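Blue (Type 1) copper domain protein (Nitrosopumilus maritimus, PDB 5FC9) binds copper in a mononuclear type 1 centre with an open, water-occupied coordination position and, as a cupredoxin-family domain, probably takes part in electron transfer. Local coordinates at residues I5-Y11 against N36-H42; G29-T35 against D66-F72; L22-V28 against V89-S95; P41-I47 against K79-H85. All coordinates share one frame. Numbering follows the deposited sequence.

Interaction 1: I5-Y11 against N36-H42; sequences IIPNGNY and NDDSVPH. With CU (copper (II) ion), chain E.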
# COMPACT_ATOMS: atom_id res chain seq x y z
N ILE A 5 -15.75 5.62 15.42
CA ILE A 5 -14.97 6.82 15.18
C ILE A 5 -14.17 6.69 13.89
O ILE A 5 -13.54 5.66 13.67
CB ILE A 5 -14.01 7.11 16.32
CG1 ILE A 5 -14.78 7.28 17.64
CG2 ILE A 5 -13.15 8.34 16.01
CD1 ILE A 5 -13.90 7.66 18.80
N ILE A 6 -14.22 7.72 13.04
CA ILE A 6 -13.29 7.82 11.92
C ILE A 6 -12.10 8.65 12.42
O ILE A 6 -12.23 9.84 12.66
CB ILE A 6 -13.93 8.49 10.68
CG1 ILE A 6 -15.30 7.87 10.36
CG2 ILE A 6 -13.00 8.37 9.49
CD1 ILE A 6 -16.04 8.62 9.27
N PRO A 7 -10.94 8.00 12.61
CA PRO A 7 -9.87 8.73 13.29
C PRO A 7 -9.06 9.62 12.38
O PRO A 7 -9.10 9.51 11.14
CB PRO A 7 -8.99 7.60 13.85
CG PRO A 7 -9.13 6.51 12.81
CD PRO A 7 -10.59 6.58 12.40
N ASN A 8 -8.31 10.52 13.00
CA ASN A 8 -7.31 11.27 12.26
C ASN A 8 -6.38 10.29 11.57
O ASN A 8 -5.92 9.33 12.18
CB ASN A 8 -6.52 12.19 13.19
CG ASN A 8 -5.51 13.02 12.43
OD1 ASN A 8 -4.35 12.62 12.29
ND2 ASN A 8 -5.93 14.16 11.93
N GLY A 9 -6.13 10.53 10.29
CA GLY A 9 -5.26 9.66 9.52
C GLY A 9 -5.98 8.56 8.76
O GLY A 9 -5.34 7.74 8.10
N ASN A 10 -7.30 8.53 8.86
CA ASN A 10 -8.09 7.57 8.09
C ASN A 10 -7.91 7.75 6.57
O ASN A 10 -8.06 6.81 5.79
CB ASN A 10 -9.57 7.68 8.50
CG ASN A 10 -10.47 6.69 7.77
OD1 ASN A 10 -11.10 7.04 6.77
ND2 ASN A 10 -10.50 5.45 8.25
N TYR A 11 -7.55 8.96 6.14
CA TYR A 11 -7.29 9.19 4.71
C TYR A 11 -6.03 8.48 4.20
O TYR A 11 -5.82 8.38 2.99
CB TYR A 11 -7.16 10.69 4.43
CG TYR A 11 -6.01 11.36 5.15
CD1 TYR A 11 -6.21 11.96 6.39
CD2 TYR A 11 -4.73 11.39 4.60
CE1 TYR A 11 -5.17 12.57 7.07
CE2 TYR A 11 -3.69 12.01 5.27
CZ TYR A 11 -3.91 12.58 6.50
OH TYR A 11 -2.88 13.20 7.18
N ASN A 36 -16.81 11.86 12.44
CA ASN A 36 -15.58 12.12 11.70
C ASN A 36 -14.59 12.94 12.52
O ASN A 36 -14.75 14.15 12.67
CB ASN A 36 -15.87 12.84 10.38
CG ASN A 36 -14.62 13.01 9.52
OD1 ASN A 36 -13.60 12.41 9.83
ND2 ASN A 36 -14.69 13.82 8.47
N ASP A 37 -13.57 12.28 13.06
CA ASP A 37 -12.53 12.97 13.82
C ASP A 37 -11.33 13.30 12.95
O ASP A 37 -10.36 13.90 13.41
CB ASP A 37 -12.07 12.12 15.01
CG ASP A 37 -12.99 12.21 16.20
OD1 ASP A 37 -13.91 13.06 16.20
OD2 ASP A 37 -12.77 11.45 17.16
N ASP A 38 -11.40 12.92 11.68
CA ASP A 38 -10.30 13.15 10.74
C ASP A 38 -10.31 14.59 10.23
O ASP A 38 -11.29 15.32 10.39
CB ASP A 38 -10.40 12.15 9.58
CG ASP A 38 -9.07 11.87 8.91
OD1 ASP A 38 -8.05 12.49 9.30
OD2 ASP A 38 -9.06 11.03 7.99
N SER A 39 -9.22 14.99 9.58
CA SER A 39 -9.05 16.35 9.09
C SER A 39 -9.45 16.54 7.63
O SER A 39 -9.12 17.57 7.02
CB SER A 39 -7.59 16.79 9.26
OG SER A 39 -6.74 15.92 8.51
N VAL A 40 -10.12 15.55 7.05
CA VAL A 40 -10.65 15.65 5.69
C VAL A 40 -12.09 15.11 5.68
O VAL A 40 -12.48 14.39 6.60
CB VAL A 40 -9.80 14.86 4.66
CG1 VAL A 40 -8.36 15.37 4.64
CG2 VAL A 40 -9.86 13.36 4.92
N PRO A 41 -12.87 15.46 4.65
CA PRO A 41 -14.23 14.91 4.59
C PRO A 41 -14.25 13.39 4.40
O PRO A 41 -13.35 12.82 3.77
CB PRO A 41 -14.85 15.60 3.38
CG PRO A 41 -14.02 16.81 3.15
CD PRO A 41 -12.63 16.45 3.58
N HIS A 42 -15.28 12.76 4.96
CA HIS A 42 -15.51 11.34 4.77
C HIS A 42 -16.98 11.12 4.54
O HIS A 42 -17.78 12.02 4.78
CB HIS A 42 -15.06 10.54 5.99
CG HIS A 42 -13.58 10.48 6.14
ND1 HIS A 42 -12.77 9.79 5.26
CD2 HIS A 42 -12.75 11.01 7.07
CE1 HIS A 42 -11.51 9.90 5.64
NE2 HIS A 42 -11.47 10.64 6.73
CU CU E . -13.10 8.58 3.73
O HOH W 1 -8.22 15.46 12.88
O HOH W 2 -12.83 6.71 4.95

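Interaction 2: G29-T35 against D66-F72; sequences GTTVTWT and DRFEHVF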
# COMPACT_ATOMS: atom_id res chain seq x y z
N GLY A 29 -31.97 -3.05 16.83
CA GLY A 29 -32.69 -1.87 17.26
C GLY A 29 -31.81 -0.73 17.74
O GLY A 29 -32.31 0.34 18.09
N THR A 30 -30.50 -0.95 17.74
CA THR A 30 -29.54 0.03 18.24
C THR A 30 -29.33 1.18 17.25
O THR A 30 -29.34 0.98 16.04
CB THR A 30 -28.18 -0.65 18.54
OG1 THR A 30 -28.37 -1.67 19.53
CG2 THR A 30 -27.16 0.35 19.05
N THR A 31 -29.18 2.40 17.79
CA THR A 31 -28.79 3.55 17.01
C THR A 31 -27.27 3.66 17.01
O THR A 31 -26.65 3.79 18.08
CB THR A 31 -29.40 4.86 17.56
OG1 THR A 31 -30.82 4.82 17.42
CG2 THR A 31 -28.85 6.06 16.80
N VAL A 32 -26.67 3.58 15.82
CA VAL A 32 -25.22 3.69 15.68
C VAL A 32 -24.84 5.10 15.24
O VAL A 32 -25.48 5.68 14.37
CB VAL A 32 -24.69 2.67 14.65
CG1 VAL A 32 -23.20 2.90 14.38
CG2 VAL A 32 -24.94 1.27 15.15
N THR A 33 -23.82 5.67 15.88
CA THR A 33 -23.37 7.01 15.55
C THR A 33 -21.92 7.00 15.07
O THR A 33 -21.03 6.58 15.81
CB THR A 33 -23.48 7.97 16.75
OG1 THR A 33 -24.83 7.97 17.23
CG2 THR A 33 -23.09 9.38 16.35
N TRP A 34 -21.70 7.46 13.85
CA TRP A 34 -20.35 7.68 13.34
C TRP A 34 -19.93 9.12 13.58
O TRP A 34 -20.74 10.03 13.37
CB TRP A 34 -20.25 7.41 11.83
CG TRP A 34 -20.27 5.98 11.38
CD1 TRP A 34 -19.18 5.21 11.04
CD2 TRP A 34 -21.42 5.16 11.13
NE1 TRP A 34 -19.58 3.97 10.62
CE2 TRP A 34 -20.96 3.91 10.68
CE3 TRP A 34 -22.80 5.36 11.28
CZ2 TRP A 34 -21.81 2.87 10.35
CZ3 TRP A 34 -23.66 4.32 10.95
CH2 TRP A 34 -23.16 3.09 10.50
N THR A 35 -18.68 9.34 13.97
CA THR A 35 -18.16 10.69 14.09
C THR A 35 -16.90 10.80 13.24
O THR A 35 -16.03 9.94 13.32
CB THR A 35 -17.83 11.05 15.54
OG1 THR A 35 -19.03 10.97 16.33
CG2 THR A 35 -17.29 12.46 15.63
N ASP A 66 -18.43 16.25 12.24
CA ASP A 66 -19.80 15.85 11.88
C ASP A 66 -20.10 14.42 12.28
O ASP A 66 -19.20 13.57 12.39
CB ASP A 66 -20.05 15.99 10.38
CG ASP A 66 -20.34 17.41 9.97
OD1 ASP A 66 -20.50 18.27 10.86
OD2 ASP A 66 -20.44 17.66 8.75
N ARG A 67 -21.38 14.16 12.46
CA ARG A 67 -21.87 12.86 12.89
C ARG A 67 -22.92 12.35 11.94
O ARG A 67 -23.59 13.12 11.25
CB ARG A 67 -22.43 12.94 14.31
CG ARG A 67 -21.39 13.33 15.35
CD ARG A 67 -21.83 13.03 16.77
NE ARG A 67 -20.67 12.80 17.62
CZ ARG A 67 -20.12 13.70 18.43
NH1 ARG A 67 -20.65 14.92 18.52
NH2 ARG A 67 -19.06 13.38 19.15
N PHE A 68 -23.05 11.03 11.89
CA PHE A 68 -24.08 10.38 11.08
C PHE A 68 -24.66 9.23 11.88
O PHE A 68 -23.92 8.47 12.51
CB PHE A 68 -23.51 9.88 9.75
CG PHE A 68 -24.45 8.98 8.99
CD1 PHE A 68 -25.60 9.50 8.40
CD2 PHE A 68 -24.17 7.63 8.85
CE1 PHE A 68 -26.46 8.67 7.69
CE2 PHE A 68 -25.03 6.80 8.15
CZ PHE A 68 -26.18 7.32 7.57
N GLU A 69 -25.99 9.11 11.88
CA GLU A 69 -26.64 8.07 12.67
C GLU A 69 -27.50 7.16 11.80
O GLU A 69 -28.07 7.60 10.81
CB GLU A 69 -27.51 8.68 13.77
CG GLU A 69 -26.73 9.47 14.81
CD GLU A 69 -27.50 9.68 16.10
OE1 GLU A 69 -28.75 9.75 16.05
OE2 GLU A 69 -26.85 9.75 17.17
N HIS A 70 -27.55 5.89 12.18
CA HIS A 70 -28.49 4.94 11.57
C HIS A 70 -29.00 3.94 12.60
O HIS A 70 -28.24 3.40 13.40
CB HIS A 70 -27.83 4.20 10.40
CG HIS A 70 -28.74 3.26 9.69
ND1 HIS A 70 -29.74 3.69 8.84
CD2 HIS A 70 -28.80 1.91 9.67
CE1 HIS A 70 -30.37 2.65 8.34
NE2 HIS A 70 -29.83 1.55 8.83
N VAL A 71 -30.31 3.68 12.57
CA VAL A 71 -30.89 2.67 13.44
C VAL A 71 -30.90 1.31 12.74
O VAL A 71 -31.48 1.17 11.66
CB VAL A 71 -32.33 3.03 13.87
CG1 VAL A 71 -32.86 2.00 14.85
CG2 VAL A 71 -32.36 4.42 14.50
N PHE A 72 -30.26 0.32 13.35
CA PHE A 72 -30.18 -1.02 12.79
C PHE A 72 -31.27 -1.91 13.38
O PHE A 72 -31.16 -2.36 14.52
CB PHE A 72 -28.80 -1.63 13.04
CG PHE A 72 -27.72 -1.09 12.15
CD1 PHE A 72 -27.04 0.07 12.48
CD2 PHE A 72 -27.39 -1.74 10.97
CE1 PHE A 72 -26.04 0.57 11.66
CE2 PHE A 72 -26.40 -1.25 10.14
CZ PHE A 72 -25.72 -0.09 10.49

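Interaction 3: L22-V28 against V89-S95; sequences LNLEIPV and VGLVTVS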
# COMPACT_ATOMS: atom_id res chain seq x y z
N LEU A 22 -13.49 -1.54 14.07
CA LEU A 22 -13.62 -1.94 12.68
C LEU A 22 -14.85 -2.83 12.47
O LEU A 22 -15.43 -2.85 11.39
CB LEU A 22 -12.34 -2.63 12.23
CG LEU A 22 -12.16 -2.85 10.73
CD1 LEU A 22 -12.27 -1.54 9.99
CD2 LEU A 22 -10.80 -3.49 10.51
N ASN A 23 -15.21 -3.59 13.50
CA ASN A 23 -16.47 -4.32 13.53
C ASN A 23 -17.21 -3.94 14.79
O ASN A 23 -16.75 -4.25 15.89
CB ASN A 23 -16.27 -5.84 13.48
CG ASN A 23 -17.60 -6.60 13.52
OD1 ASN A 23 -18.59 -6.16 12.95
ND2 ASN A 23 -17.61 -7.74 14.21
N LEU A 24 -18.32 -3.24 14.64
CA LEU A 24 -19.14 -2.84 15.78
C LEU A 24 -20.21 -3.88 16.00
O LEU A 24 -21.05 -4.09 15.13
CB LEU A 24 -19.76 -1.46 15.54
CG LEU A 24 -20.70 -0.99 16.66
CD1 LEU A 24 -19.89 -0.60 17.88
CD2 LEU A 24 -21.60 0.17 16.20
N GLU A 25 -20.17 -4.56 17.15
CA GLU A 25 -21.19 -5.54 17.51
C GLU A 25 -22.29 -4.89 18.36
O GLU A 25 -22.02 -4.34 19.43
CB GLU A 25 -20.56 -6.72 18.26
CG GLU A 25 -19.62 -7.53 17.39
CD GLU A 25 -18.80 -8.54 18.18
OE1 GLU A 25 -18.19 -8.15 19.20
OE2 GLU A 25 -18.75 -9.72 17.77
N ILE A 26 -23.52 -4.96 17.88
CA ILE A 26 -24.65 -4.34 18.56
C ILE A 26 -25.87 -5.24 18.54
O ILE A 26 -26.05 -6.04 17.63
CB ILE A 26 -25.06 -2.99 17.91
CG1 ILE A 26 -25.28 -3.18 16.40
CG2 ILE A 26 -24.02 -1.92 18.18
CD1 ILE A 26 -26.12 -2.11 15.77
N PRO A 27 -26.73 -5.12 19.57
CA PRO A 27 -28.03 -5.78 19.51
C PRO A 27 -28.98 -5.06 18.55
O PRO A 27 -28.81 -3.86 18.30
CB PRO A 27 -28.54 -5.70 20.95
CG PRO A 27 -27.84 -4.52 21.53
CD PRO A 27 -26.49 -4.48 20.87
N VAL A 28 -29.95 -5.78 18.02
CA VAL A 28 -30.91 -5.24 17.06
C VAL A 28 -31.69 -4.06 17.65
O VAL A 28 -31.99 -4.05 18.84
CB VAL A 28 -31.87 -6.36 16.58
CG1 VAL A 28 -32.55 -7.02 17.77
CG2 VAL A 28 -32.88 -5.83 15.61
N VAL A 89 -12.94 0.04 4.70
CA VAL A 89 -14.18 -0.72 4.78
C VAL A 89 -14.36 -1.28 6.19
O VAL A 89 -13.43 -1.85 6.77
CB VAL A 89 -14.20 -1.86 3.74
CG1 VAL A 89 -14.14 -1.29 2.33
CG2 VAL A 89 -13.04 -2.83 3.95
N GLY A 90 -15.56 -1.09 6.75
CA GLY A 90 -15.84 -1.58 8.08
C GLY A 90 -17.11 -2.41 8.12
O GLY A 90 -17.77 -2.60 7.10
N LEU A 91 -17.44 -2.89 9.32
CA LEU A 91 -18.60 -3.74 9.54
C LEU A 91 -19.44 -3.27 10.71
O LEU A 91 -18.92 -2.76 11.70
CB LEU A 91 -18.17 -5.18 9.81
CG LEU A 91 -17.29 -5.87 8.78
CD1 LEU A 91 -16.88 -7.20 9.33
CD2 LEU A 91 -18.10 -6.06 7.53
N VAL A 92 -20.74 -3.48 10.59
CA VAL A 92 -21.65 -3.45 11.73
C VAL A 92 -22.30 -4.82 11.81
O VAL A 92 -22.93 -5.26 10.84
CB VAL A 92 -22.72 -2.36 11.61
CG1 VAL A 92 -23.67 -2.39 12.81
CG2 VAL A 92 -22.09 -0.98 11.46
N THR A 93 -22.13 -5.50 12.93
CA THR A 93 -22.66 -6.84 13.10
C THR A 93 -23.80 -6.79 14.11
O THR A 93 -23.57 -6.55 15.30
CB THR A 93 -21.58 -7.82 13.56
OG1 THR A 93 -20.55 -7.88 12.55
CG2 THR A 93 -22.17 -9.21 13.76
N VAL A 94 -25.01 -7.02 13.61
CA VAL A 94 -26.22 -6.90 14.38
C VAL A 94 -26.78 -8.28 14.72
O VAL A 94 -27.02 -9.09 13.82
CB VAL A 94 -27.28 -6.09 13.62
CG1 VAL A 94 -28.47 -5.81 14.52
CG2 VAL A 94 -26.67 -4.79 13.11
N SER A 95 -26.98 -8.54 16.00
CA SER A 95 -27.51 -9.83 16.42
C SER A 95 -28.71 -9.67 17.37
O SER A 95 -29.47 -10.62 17.57
CB SER A 95 -26.42 -10.68 17.08
OG SER A 95 -25.78 -9.96 18.12
OXT SER A 95 -28.94 -8.61 17.95

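Interaction 4: P41-I47 against K79-H85; sequences PHNIQSI and KYYCSFH. With CU (copper (II) ion), chain E.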
# COMPACT_ATOMS: atom_id res chain seq x y z
N PRO A 41 -12.87 15.46 4.65
CA PRO A 41 -14.23 14.91 4.59
C PRO A 41 -14.25 13.39 4.40
O PRO A 41 -13.35 12.82 3.77
CB PRO A 41 -14.85 15.60 3.38
CG PRO A 41 -14.02 16.81 3.15
CD PRO A 41 -12.63 16.45 3.58
N HIS A 42 -15.28 12.76 4.96
CA HIS A 42 -15.51 11.34 4.77
C HIS A 42 -16.98 11.12 4.54
O HIS A 42 -17.78 12.02 4.78
CB HIS A 42 -15.06 10.54 5.99
CG HIS A 42 -13.58 10.48 6.14
ND1 HIS A 42 -12.77 9.79 5.26
CD2 HIS A 42 -12.75 11.01 7.07
CE1 HIS A 42 -11.51 9.90 5.64
NE2 HIS A 42 -11.47 10.64 6.73
N ASN A 43 -17.35 9.94 4.07
CA ASN A 43 -18.76 9.57 4.12
C ASN A 43 -18.87 8.10 4.51
O ASN A 43 -17.87 7.38 4.61
CB ASN A 43 -19.47 9.88 2.80
CG ASN A 43 -18.87 9.16 1.61
OD1 ASN A 43 -18.78 7.94 1.61
ND2 ASN A 43 -18.46 9.91 0.61
N ILE A 44 -20.11 7.68 4.78
CA ILE A 44 -20.39 6.32 5.19
C ILE A 44 -21.44 5.76 4.23
O ILE A 44 -22.56 6.26 4.18
CB ILE A 44 -20.91 6.26 6.65
CG1 ILE A 44 -19.83 6.75 7.63
CG2 ILE A 44 -21.38 4.85 7.00
CD1 ILE A 44 -18.58 5.90 7.66
N GLN A 45 -21.07 4.74 3.46
CA GLN A 45 -22.02 4.13 2.52
C GLN A 45 -22.07 2.62 2.68
O GLN A 45 -21.04 1.95 2.61
CB GLN A 45 -21.63 4.44 1.07
CG GLN A 45 -21.33 5.89 0.79
CD GLN A 45 -22.56 6.74 0.80
OE1 GLN A 45 -23.63 6.29 0.38
NE2 GLN A 45 -22.44 7.98 1.27
N SER A 46 -23.27 2.09 2.85
CA SER A 46 -23.45 0.64 2.84
C SER A 46 -23.10 0.10 1.45
O SER A 46 -23.42 0.72 0.44
CB SER A 46 -24.90 0.28 3.23
OG SER A 46 -25.80 1.14 2.56
N ILE A 47 -22.39 -1.03 1.42
CA ILE A 47 -21.95 -1.61 0.14
C ILE A 47 -22.27 -3.09 0.05
O ILE A 47 -22.48 -3.75 1.07
CB ILE A 47 -20.44 -1.44 -0.09
CG1 ILE A 47 -19.64 -2.03 1.08
CG2 ILE A 47 -20.11 0.01 -0.35
CD1 ILE A 47 -18.15 -2.29 0.74
N LYS A 79 -21.63 -4.44 5.70
CA LYS A 79 -20.39 -3.81 5.27
C LYS A 79 -20.65 -2.36 4.87
O LYS A 79 -21.71 -2.03 4.34
CB LYS A 79 -19.77 -4.55 4.08
CG LYS A 79 -19.36 -5.98 4.36
CD LYS A 79 -18.77 -6.64 3.12
CE LYS A 79 -19.52 -7.92 2.76
NZ LYS A 79 -20.96 -7.68 2.46
N TYR A 80 -19.67 -1.49 5.09
CA TYR A 80 -19.78 -0.13 4.58
C TYR A 80 -18.41 0.41 4.25
O TYR A 80 -17.40 -0.12 4.72
CB TYR A 80 -20.47 0.79 5.60
CG TYR A 80 -19.66 0.98 6.86
CD1 TYR A 80 -19.79 0.10 7.92
CD2 TYR A 80 -18.75 2.03 6.98
CE1 TYR A 80 -19.03 0.25 9.08
CE2 TYR A 80 -17.99 2.18 8.13
CZ TYR A 80 -18.13 1.30 9.17
OH TYR A 80 -17.38 1.45 10.32
N TYR A 81 -18.36 1.46 3.45
CA TYR A 81 -17.08 2.06 3.13
C TYR A 81 -17.25 3.58 3.04
O TYR A 81 -18.31 4.10 3.37
CB TYR A 81 -16.54 1.39 1.83
CG TYR A 81 -16.92 1.98 0.49
CD1 TYR A 81 -16.08 1.83 -0.61
CD2 TYR A 81 -18.08 2.74 0.31
CE1 TYR A 81 -16.40 2.38 -1.85
CE2 TYR A 81 -18.39 3.30 -0.91
CZ TYR A 81 -17.55 3.11 -1.99
OH TYR A 81 -17.87 3.65 -3.21
N CYS A 82 -16.20 4.26 2.61
CA CYS A 82 -16.24 5.68 2.29
C CYS A 82 -15.96 5.82 0.81
O CYS A 82 -14.98 5.27 0.31
CB CYS A 82 -15.19 6.45 3.10
SG CYS A 82 -14.96 8.17 2.59
N SER A 83 -16.80 6.56 0.08
CA SER A 83 -16.59 6.61 -1.36
C SER A 83 -15.32 7.40 -1.74
O SER A 83 -14.77 7.23 -2.83
CB SER A 83 -17.82 7.17 -2.08
OG SER A 83 -18.02 8.55 -1.81
N PHE A 84 -14.83 8.24 -0.82
CA PHE A 84 -13.60 8.98 -1.06
C PHE A 84 -12.37 8.12 -0.80
O PHE A 84 -11.31 8.31 -1.40
CB PHE A 84 -13.51 10.22 -0.18
CG PHE A 84 -14.72 11.11 -0.26
CD1 PHE A 84 -15.40 11.29 -1.44
CD2 PHE A 84 -15.15 11.78 0.87
CE1 PHE A 84 -16.51 12.12 -1.50
CE2 PHE A 84 -16.25 12.62 0.83
CZ PHE A 84 -16.93 12.78 -0.36
N HIS A 85 -12.51 7.19 0.13
CA HIS A 85 -11.42 6.29 0.49
C HIS A 85 -11.93 4.87 0.55
O HIS A 85 -12.13 4.32 1.62
CB HIS A 85 -10.80 6.69 1.84
CG HIS A 85 -10.55 8.16 1.96
ND1 HIS A 85 -11.41 9.01 2.63
CD2 HIS A 85 -9.56 8.95 1.47
CE1 HIS A 85 -10.96 10.25 2.55
NE2 HIS A 85 -9.84 10.24 1.86
CU CU E . -13.10 8.58 3.73
O HOH W 2 -12.83 6.71 4.95

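Interaction 1: I5-Y11 against N36-H42
D38 organises this contact, its carboxylate accepting from backbone and imidazole alike. D38 OD1 accepts from G9 N (2.9 Å) and S39 N (2.8 Å). D38 OD2 receives H42 NE2 at 2.7 Å and, weakly, Y11 N at 3.2 Å. G9 N belongs to a type II turn, P7 to N10, closed by N10 N to P7 O (3.1 Å), with G9 at the positive phi of its third position; Y11 N follows it. With NE2 bound to D38, the H42 ring presents ND1 to the copper at 2.0 Å, and I6 CG2 lies over the ring face, 3.9 Å from its centroid. The copper-bound water donates to N10 OD1 (2.5 Å), while N10 ND2 is taken by G17 O. Another water accepts from N8 ND2 (2.8 Å) and donates to D37 O (2.7 Å). N36 OD1 accepts from D38 N (2.9 Å) in an Asx turn, and N36 ND2 donates to V40 O (3.0 Å). Y11 CB packs on V40 CG2 at 3.8 Å, its hydroxyl hydrogen-bonding S39 of the second subunit. D37 N to I6 O (2.8 Å) prolongs the parallel pairing of strands 3-6 and 30-36, beyond which the 36-42 loop carries H42 to the copper.

Interaction 2: G29-T35 against D66-F72
Antiparallel strands 30-35 and 67-72 sort their side chains onto two chemically distinct faces. T31, T33 and T35, all m rotamers, stand beside V71, E69 and R67 in non-hydrogen-bonded pairs. T33 OG1 donates to E69 OE2 (2.7 Å), and T35 OG1 accepts from R67 NE (2.8 Å), with R67 CD 3.9 Å from T33 CG2. The other face carries V32, W34, F68, H70 and F72. W34 (chi1 m) places CE3 3.6 Å from CD2 of F68 (chi1 t), the rings meeting obliquely; W34 CH2 lies 4.0 Å from F72 CE1, and F72, an m rotamer, touches V32 CG2 through CD1 at 3.6 Å. W34 meets Y80 edge-to-face. V32 N donates to H70 O (2.9 Å) and H70 N to V32 O (3.0 Å). G29 N reaches F72 O at 2.5 Å and F72 N reaches T30 O at 2.9 Å, forming a G1 bulge with G29 at positive phi. These strands belong to one sheet of the cupredoxin beta-sandwich, with V32, W34 and F72 turned into the core.

Interaction 3: L22-V28 against V89-S95
In the second sheet of the cupredoxin beta-sandwich, edge strand 23-26 runs parallel to the C-terminal strand 89-94, the strand axes 12° apart. I26, with 65 Å² covered, faces the interior: its CD1 touches V92 CG1 (3.9 Å) and V94 CG2 (3.8 Å) and packs on V32 and F72 of the opposing sheet. I26 N donates to T93 O (3.0 Å) and I26 O accepts from S95 N (3.1 Å). T93, covered over 64 Å², lies on the other face, beside N23 and E25; T93 OG1 donates to N23 OD1 at 2.6 Å, and T93 N to L24 O at 2.8 Å. This outer face packs on the third subunit, where N23 and E25 of that copy meet L91 and T93. L22, covered over 57 Å², holds the entry to the strand: L22 O accepts L91 N (2.9 Å), and its t,p side chain brings L22 CD1 to 3.4 Å from V89 O. Past the strand ends, V28 N donates to the terminal carboxylate through S95 OXT, at 3.0 Å.

Interaction 4: P41-I47 against K79-H85
Metal bonds join the segments at one end: H42 ND1 (2.0 Å), C82 SG (2.2 Å) and H85 ND1 (2.1 Å) bind the copper, and a water at 2.2 Å is the fourth ligand. Hydrogen bonds hold the thiolate and its loop. N43 N donates to C82 SG (3.3 Å), to which F84 N (3.4 Å) and H85 N (3.6 Å) add weak bonds; N43 OD1 accepts S83 N (2.9 Å) while N43 ND2 donates to S83 OG (2.8 Å). This is the type 1 centre of the cupredoxin fold, with one histidine before strand 45-47 and the cysteine and second histidine in the loop after strand 76-81, the open site water-filled. Backbone bonds pair the strands: Q45 N to Y81 O (2.8 Å), Y81 N to Q45 O (2.9 Å) and I47 N to K79 O (3.2 Å). Among apolar contacts, I47 CG2 sits over the Y81 ring, 3.9 Å from its centroid, and I44 CD1 lies 3.8 Å from Y80 CE2, beside W34.

How the interactions relate
Interactions 2 and 3 lie in opposing sheets of the sandwich and meet in its core, where V32 and F72 pack on L24, I26 and V94; both are backbone ladders, antiparallel and parallel, each with its other face outward. Interaction 1, farthest from the chain's centre (about 11 Å between centres), extends the sheet of interaction 2, I6 N reaching T35 O at 2.9 Å, but gives way to surface loops tied by side chains and water. Interaction 4, nearest the centre, belongs to the sheet of interaction 3, with G90 N 2.9 Å from Y80 O. Interactions 1 and 4 share P41, H42, the copper and its water. Interaction 1 meets the second subunit, interactions 3 and 4 the third.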